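Local coordinates for multicopper oxidase type 1 (Nitrosomonas europaea, PDB 3G5W), which probably oxidises substrates with bound copper, as a two-domain multicopper oxidase of the laccase type with a type 1 copper and copper-oxygen clusters, at residues H37-D42 / K303-H308; G98-H103 / L121-K126. All coordinates share one frame; numbering follows the deposited sequence.

Contact 1: residues H37-D42 / K303-H308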
loop_
_atom_site.group_PDB
_atom_site.type_symbol
_atom_site.label_atom_id
_atom_site.label_comp_id
_atom_site.label_asym_id
_atom_site.label_seq_id
_atom_site.Cartn_x
_atom_site.Cartn_y
_atom_site.Cartn_z
ATOM N N HIS A 37 24.737 12.653 9.979
ATOM C CA HIS A 37 25.487 11.686 9.209
ATOM C C HIS A 37 26.657 11.185 10.053
ATOM O O HIS A 37 27.633 11.914 10.295
ATOM C CB HIS A 37 25.953 12.336 7.906
ATOM C CG HIS A 37 26.561 11.380 6.926
ATOM N ND1 HIS A 37 26.304 10.024 6.944
ATOM C CD2 HIS A 37 27.391 11.592 5.880
ATOM C CE1 HIS A 37 26.960 9.444 5.955
ATOM N NE2 HIS A 37 27.630 10.372 5.296
ATOM N N VAL A 38 26.524 9.944 10.513
ATOM C CA VAL A 38 27.422 9.348 11.494
ATOM C C VAL A 38 27.828 7.926 11.106
ATOM O O VAL A 38 27.220 7.314 10.221
ATOM C CB VAL A 38 26.794 9.343 12.936
ATOM C CG1 VAL A 38 26.549 10.765 13.434
ATOM C CG2 VAL A 38 25.502 8.525 12.988
ATOM N N MET A 39 28.860 7.409 11.767
ATOM C CA MET A 39 29.310 6.040 11.552
ATOM C C MET A 39 28.591 5.083 12.505
ATOM O O MET A 39 28.333 5.427 13.659
ATOM C CB MET A 39 30.828 5.943 11.749
ATOM C CG MET A 39 31.434 4.562 11.481
ATOM S SD MET A 39 31.263 3.999 9.773
ATOM C CE MET A 39 32.097 5.320 8.894
ATOM N N GLU A 40 28.269 3.890 12.012
ATOM C CA GLU A 40 27.773 2.792 12.842
ATOM C C GLU A 40 28.659 2.621 14.080
ATOM O O GLU A 40 29.890 2.531 13.975
ATOM C CB GLU A 40 27.765 1.502 12.017
ATOM C CG GLU A 40 27.096 0.304 12.668
ATOM C CD GLU A 40 27.286 -0.990 11.871
ATOM O OE1 GLU A 40 28.010 -0.989 10.845
ATOM O OE2 GLU A 40 26.718 -2.021 12.285
ATOM N N GLY A 41 28.028 2.589 15.249
ATOM C CA GLY A 41 28.747 2.445 16.512
ATOM C C GLY A 41 29.129 3.752 17.190
ATOM O O GLY A 41 29.600 3.734 18.329
ATOM N N ASP A 42 28.943 4.883 16.503
ATOM C CA ASP A 42 29.219 6.194 17.111
ATOM C C ASP A 42 28.292 6.414 18.290
ATOM O O ASP A 42 27.138 5.977 18.269
ATOM C CB ASP A 42 29.024 7.345 16.121
ATOM C CG ASP A 42 30.183 7.508 15.159
ATOM O OD1 ASP A 42 30.076 8.379 14.266
ATOM O OD2 ASP A 42 31.186 6.777 15.281
ATOM N N LYS A 303 30.630 15.435 2.743
ATOM C CA LYS A 303 31.466 16.129 3.720
ATOM C C LYS A 303 31.796 15.236 4.919
ATOM O O LYS A 303 31.260 14.128 5.047
ATOM C CB LYS A 303 30.778 17.421 4.179
ATOM C CG LYS A 303 30.699 18.488 3.092
ATOM C CD LYS A 303 30.076 19.769 3.609
ATOM C CE LYS A 303 29.926 20.772 2.482
ATOM N NZ LYS A 303 29.222 22.013 2.925
ATOM N N ASP A 304 32.688 15.719 5.786
ATOM C CA ASP A 304 33.026 15.025 7.030
ATOM C C ASP A 304 31.769 14.702 7.828
ATOM O O ASP A 304 30.823 15.495 7.852
ATOM C CB ASP A 304 33.958 15.880 7.887
ATOM C CG ASP A 304 35.397 15.843 7.406
ATOM O OD1 ASP A 304 35.775 14.871 6.717
ATOM O OD2 ASP A 304 36.156 16.787 7.728
ATOM N N LEU A 305 31.768 13.537 8.470
ATOM C CA LEU A 305 30.639 13.086 9.278
ATOM C C LEU A 305 30.286 14.098 10.366
ATOM O O LEU A 305 31.152 14.846 10.837
ATOM C CB LEU A 305 30.937 11.720 9.902
ATOM C CG LEU A 305 31.109 10.509 8.978
ATOM C CD1 LEU A 305 31.559 9.292 9.780
ATOM C CD2 LEU A 305 29.829 10.192 8.207
ATOM N N GLY A 306 29.011 14.126 10.745
ATOM C CA GLY A 306 28.516 15.056 11.753
ATOM C C GLY A 306 27.125 15.543 11.394
ATOM O O GLY A 306 26.406 14.870 10.657
ATOM N N MET A 307 26.745 16.705 11.917
ATOM C CA MET A 307 25.450 17.301 11.597
ATOM C C MET A 307 25.611 18.419 10.583
ATOM O O MET A 307 26.501 19.262 10.716
ATOM C CB MET A 307 24.757 17.832 12.858
ATOM C CG MET A 307 23.347 18.375 12.599
ATOM S SD MET A 307 22.449 18.893 14.087
ATOM C CE MET A 307 23.192 20.490 14.328
ATOM N N HIS A 308 24.744 18.439 9.578
ATOM C CA HIS A 308 24.824 19.453 8.533
ATOM C C HIS A 308 23.534 20.256 8.424
ATOM O O HIS A 308 22.492 19.725 8.030
ATOM C CB HIS A 308 25.203 18.818 7.185
ATOM C CG HIS A 308 26.517 18.100 7.216
ATOM N ND1 HIS A 308 27.723 18.756 7.098
ATOM C CD2 HIS A 308 26.815 16.792 7.398
ATOM C CE1 HIS A 308 28.708 17.879 7.187
ATOM N NE2 HIS A 308 28.183 16.681 7.370
#
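Leu-305 sets its CD2 methyl over one face of the His-37 imidazole, 3.5 Å from the ring centroid and 3° off the ring normal, a CH-pi contact with the methyl almost equally far from all five ring atoms. CG anti to the backbone N (chi1 -171°) carries the His-37 ring out beside Leu-305, and chi2 of 23° turns its face to the methyl. The other branch, Leu-305 CD1, turns along strand 35-39 and packs 4.0 Å from Met-39 CB, while the bent Met-39 chain brings its CE close to the same methyl. Beside this grip, His-37 and Gly-306 form an antiparallel hydrogen-bonded pair: His-37 N gives to Gly-306 O at 2.9 Å, and Gly-306 N returns a bond to His-37 O at 2.6 Å. The phi and psi of Gly-306 would jam a CB against the preceding carbonyl. The pair makes strand 306-308, from the far end of the chain, the edge strand of a cupredoxin-type sheet in the first multicopper oxidase domain. On the ring, ND1 is hydrogen-bonded to Ile-122 O. An alanine in place of His-37 would probably leave Leu-305 CD2 without the flat face it rests on and Ile-122 O without its side-chain partner. Facing a carbonyl oxygen, ND1 is the likely proton carrier, so one histidine joins an apolar face contact to a polar tie with the next strand.

Contact 2: residues G98-H103 / L121-K126. With C2O (Cu-O-Cu linkage), chain K.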
loop_
_atom_site.group_PDB
_atom_site.type_symbol
_atom_site.label_atom_id
_atom_site.label_comp_id
_atom_site.label_asym_id
_atom_site.label_seq_id
_atom_site.Cartn_x
_atom_site.Cartn_y
_atom_site.Cartn_z
ATOM N N GLY A 98 22.254 2.283 8.149
ATOM C CA GLY A 98 21.250 2.434 7.102
ATOM C C GLY A 98 20.576 3.787 7.049
ATOM O O GLY A 98 20.971 4.713 7.756
ATOM N N THR A 99 19.575 3.891 6.174
ATOM C CA THR A 99 18.766 5.089 6.019
ATOM C C THR A 99 17.736 5.110 7.135
ATOM O O THR A 99 16.741 4.363 7.114
ATOM C CB THR A 99 18.030 5.117 4.668
ATOM O OG1 THR A 99 18.982 5.041 3.599
ATOM C CG2 THR A 99 17.206 6.401 4.531
ATOM N N MET A 100 17.995 5.953 8.122
ATOM C CA MET A 100 17.056 6.137 9.219
ATOM C C MET A 100 16.551 7.581 9.181
ATOM O O MET A 100 16.939 8.363 8.311
ATOM C CB MET A 100 17.711 5.796 10.563
ATOM C CG MET A 100 18.569 4.516 10.563
ATOM S SD MET A 100 17.714 3.021 10.002
ATOM C CE MET A 100 18.934 1.774 10.409
ATOM N N TRP A 101 15.676 7.933 10.112
ATOM C CA TRP A 101 15.199 9.302 10.191
ATOM C C TRP A 101 14.756 9.645 11.597
ATOM O O TRP A 101 14.702 8.773 12.472
ATOM C CB TRP A 101 14.103 9.584 9.144
ATOM C CG TRP A 101 12.809 8.826 9.302
ATOM C CD1 TRP A 101 12.652 7.477 9.407
ATOM C CD2 TRP A 101 11.483 9.383 9.317
ATOM N NE1 TRP A 101 11.319 7.159 9.499
ATOM C CE2 TRP A 101 10.579 8.307 9.449
ATOM C CE3 TRP A 101 10.976 10.685 9.227
ATOM C CZ2 TRP A 101 9.189 8.491 9.507
ATOM C CZ3 TRP A 101 9.593 10.872 9.282
ATOM C CH2 TRP A 101 8.716 9.776 9.418
ATOM N N TYR A 102 14.486 10.924 11.819
ATOM C CA TYR A 102 14.026 11.370 13.110
ATOM C C TYR A 102 12.872 12.327 12.957
ATOM O O TYR A 102 12.770 13.054 11.971
ATOM C CB TYR A 102 15.158 11.962 13.951
ATOM C CG TYR A 102 15.831 13.214 13.426
ATOM C CD1 TYR A 102 16.871 13.137 12.502
ATOM C CD2 TYR A 102 15.476 14.477 13.916
ATOM C CE1 TYR A 102 17.513 14.280 12.044
ATOM C CE2 TYR A 102 16.108 15.632 13.464
ATOM C CZ TYR A 102 17.132 15.525 12.530
ATOM O OH TYR A 102 17.781 16.666 12.097
ATOM N N HIS A 103 11.982 12.287 13.933
ATOM C CA HIS A 103 10.791 13.109 13.904
ATOM C C HIS A 103 10.219 13.269 15.299
ATOM O O HIS A 103 10.538 12.502 16.214
ATOM C CB HIS A 103 9.736 12.526 12.938
ATOM C CG HIS A 103 9.308 11.122 13.253
ATOM N ND1 HIS A 103 8.339 10.829 14.189
ATOM C CD2 HIS A 103 9.672 9.936 12.709
ATOM C CE1 HIS A 103 8.144 9.522 14.228
ATOM N NE2 HIS A 103 8.942 8.958 13.342
ATOM N N LEU A 121 18.548 10.612 9.193
ATOM C CA LEU A 121 19.638 10.135 10.024
ATOM C C LEU A 121 20.342 9.035 9.243
ATOM O O LEU A 121 19.831 7.912 9.132
ATOM C CB LEU A 121 19.100 9.627 11.364
ATOM C CG LEU A 121 19.971 8.813 12.327
ATOM C CD1 LEU A 121 21.221 9.580 12.724
ATOM C CD2 LEU A 121 19.155 8.428 13.559
ATOM N N ILE A 122 21.487 9.374 8.659
ATOM C CA ILE A 122 22.206 8.412 7.820
ATOM C C ILE A 122 23.354 7.787 8.601
ATOM O O ILE A 122 24.305 8.472 8.988
ATOM C CB ILE A 122 22.716 9.026 6.489
ATOM C CG1 ILE A 122 21.578 9.703 5.707
ATOM C CG2 ILE A 122 23.433 7.963 5.639
ATOM C CD1 ILE A 122 20.346 8.836 5.455
ATOM N N VAL A 123 23.240 6.490 8.849
ATOM C CA VAL A 123 24.250 5.760 9.595
ATOM C C VAL A 123 25.050 4.905 8.615
ATOM O O VAL A 123 24.524 3.946 8.038
ATOM C CB VAL A 123 23.623 4.871 10.701
ATOM C CG1 VAL A 123 24.704 4.210 11.540
ATOM C CG2 VAL A 123 22.691 5.688 11.587
ATOM N N GLU A 124 26.315 5.272 8.430
ATOM C CA GLU A 124 27.213 4.566 7.521
ATOM C C GLU A 124 27.635 3.246 8.142
ATOM O O GLU A 124 27.993 3.214 9.315
ATOM C CB GLU A 124 28.462 5.410 7.249
ATOM C CG GLU A 124 28.223 6.653 6.415
ATOM C CD GLU A 124 27.930 6.346 4.952
ATOM O OE1 GLU A 124 28.497 5.365 4.417
ATOM O OE2 GLU A 124 27.135 7.084 4.330
ATOM N N PRO A 125 27.585 2.146 7.367
ATOM C CA PRO A 125 28.077 0.874 7.899
ATOM C C PRO A 125 29.607 0.869 7.974
ATOM O O PRO A 125 30.267 1.500 7.142
ATOM C CB PRO A 125 27.572 -0.154 6.882
ATOM C CG PRO A 125 27.443 0.613 5.603
ATOM C CD PRO A 125 27.073 2.016 5.986
ATOM N N LYS A 126 30.163 0.186 8.972
ATOM C CA LYS A 126 31.622 0.080 9.084
ATOM C C LYS A 126 32.211 -0.718 7.921
ATOM O O LYS A 126 33.303 -0.406 7.432
ATOM C CB LYS A 126 32.039 -0.523 10.423
ATOM C CG LYS A 126 31.947 0.451 11.589
ATOM C CD LYS A 126 33.038 0.177 12.625
ATOM C CE LYS A 126 32.544 0.444 14.035
ATOM N NZ LYS A 126 31.525 -0.562 14.483
HETATM CU CU2 C2O K . 6.580 5.419 16.983
HETATM CU CU3 C2O K . 8.778 6.999 12.743
HETATM O O1 C2O K . 7.278 6.218 15.314
#
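Met-100 and Leu-121 meet where this antiparallel strand pair is tightly packed, exchanging two backbone bonds: Met-100 N to Leu-121 O and Leu-121 N to Met-100 O, both 2.9 Å. Met-100 CB lies 4.2 Å from Leu-121 CB, on the face they share with Val-123. Gly-98 and Val-123 form the second hydrogen-bonded pair. On the other face Thr-99 CG2 lies 4.1 Å from Ile-122 CD1, and Thr-99 OG1 is held by Asp-237 and Arg-191. At Tyr-102 only the touch across the pair thins, CD1 to Leu-121 CB at 4.3 Å; the ring stays buried, with Trp-60 and Ile-36 around it. The solvent side is at Glu-124, Pro-125 and the exposed Lys-126. His-103 NE2 binds copper CU3 of the Cu-O-Cu linkage at 2.1 Å; His-61 of the same chain and His-253 of the second subunit also bind copper there. With CG between the backbone N and the carbonyl carbon (chi1 58°), His-103 CD2 lies 3.3 Å above one Trp-101 face, toward the rim. In the cupredoxin-type sheet, strand 98-103 lies between 59-61 and 118-124; Ile-193 of strand 187-194 packs on Thr-99 and Trp-101, and Arg-235 of strand 235-241 on Met-100 and Trp-101.

Overall arrangement
Contacts 1 and 2 are neighbouring seams of one mixed sheet, their centres about 9 Å apart, and strands 35-39 and 118-124 join them in parallel. Between strand 35-39 with the residue after it and strand 118-124, Val-38 O accepts a probable hydrogen bond from Glu-124 N at 2.9 Å, and Glu-40 N probably gives one to Glu-124 O at 2.8 Å. Along the chain, contact 2 falls wholly within the 260 residues that separate the two halves of contact 1, so the late segment 303-308 returns to edge the sheet of the copper-binding strand. Contact 2 carries Trp-101 and His-103 into the Cu-O-Cu pocket, which lies between subunits; contact 1 is a structural edge pairing, away from the annotated sites.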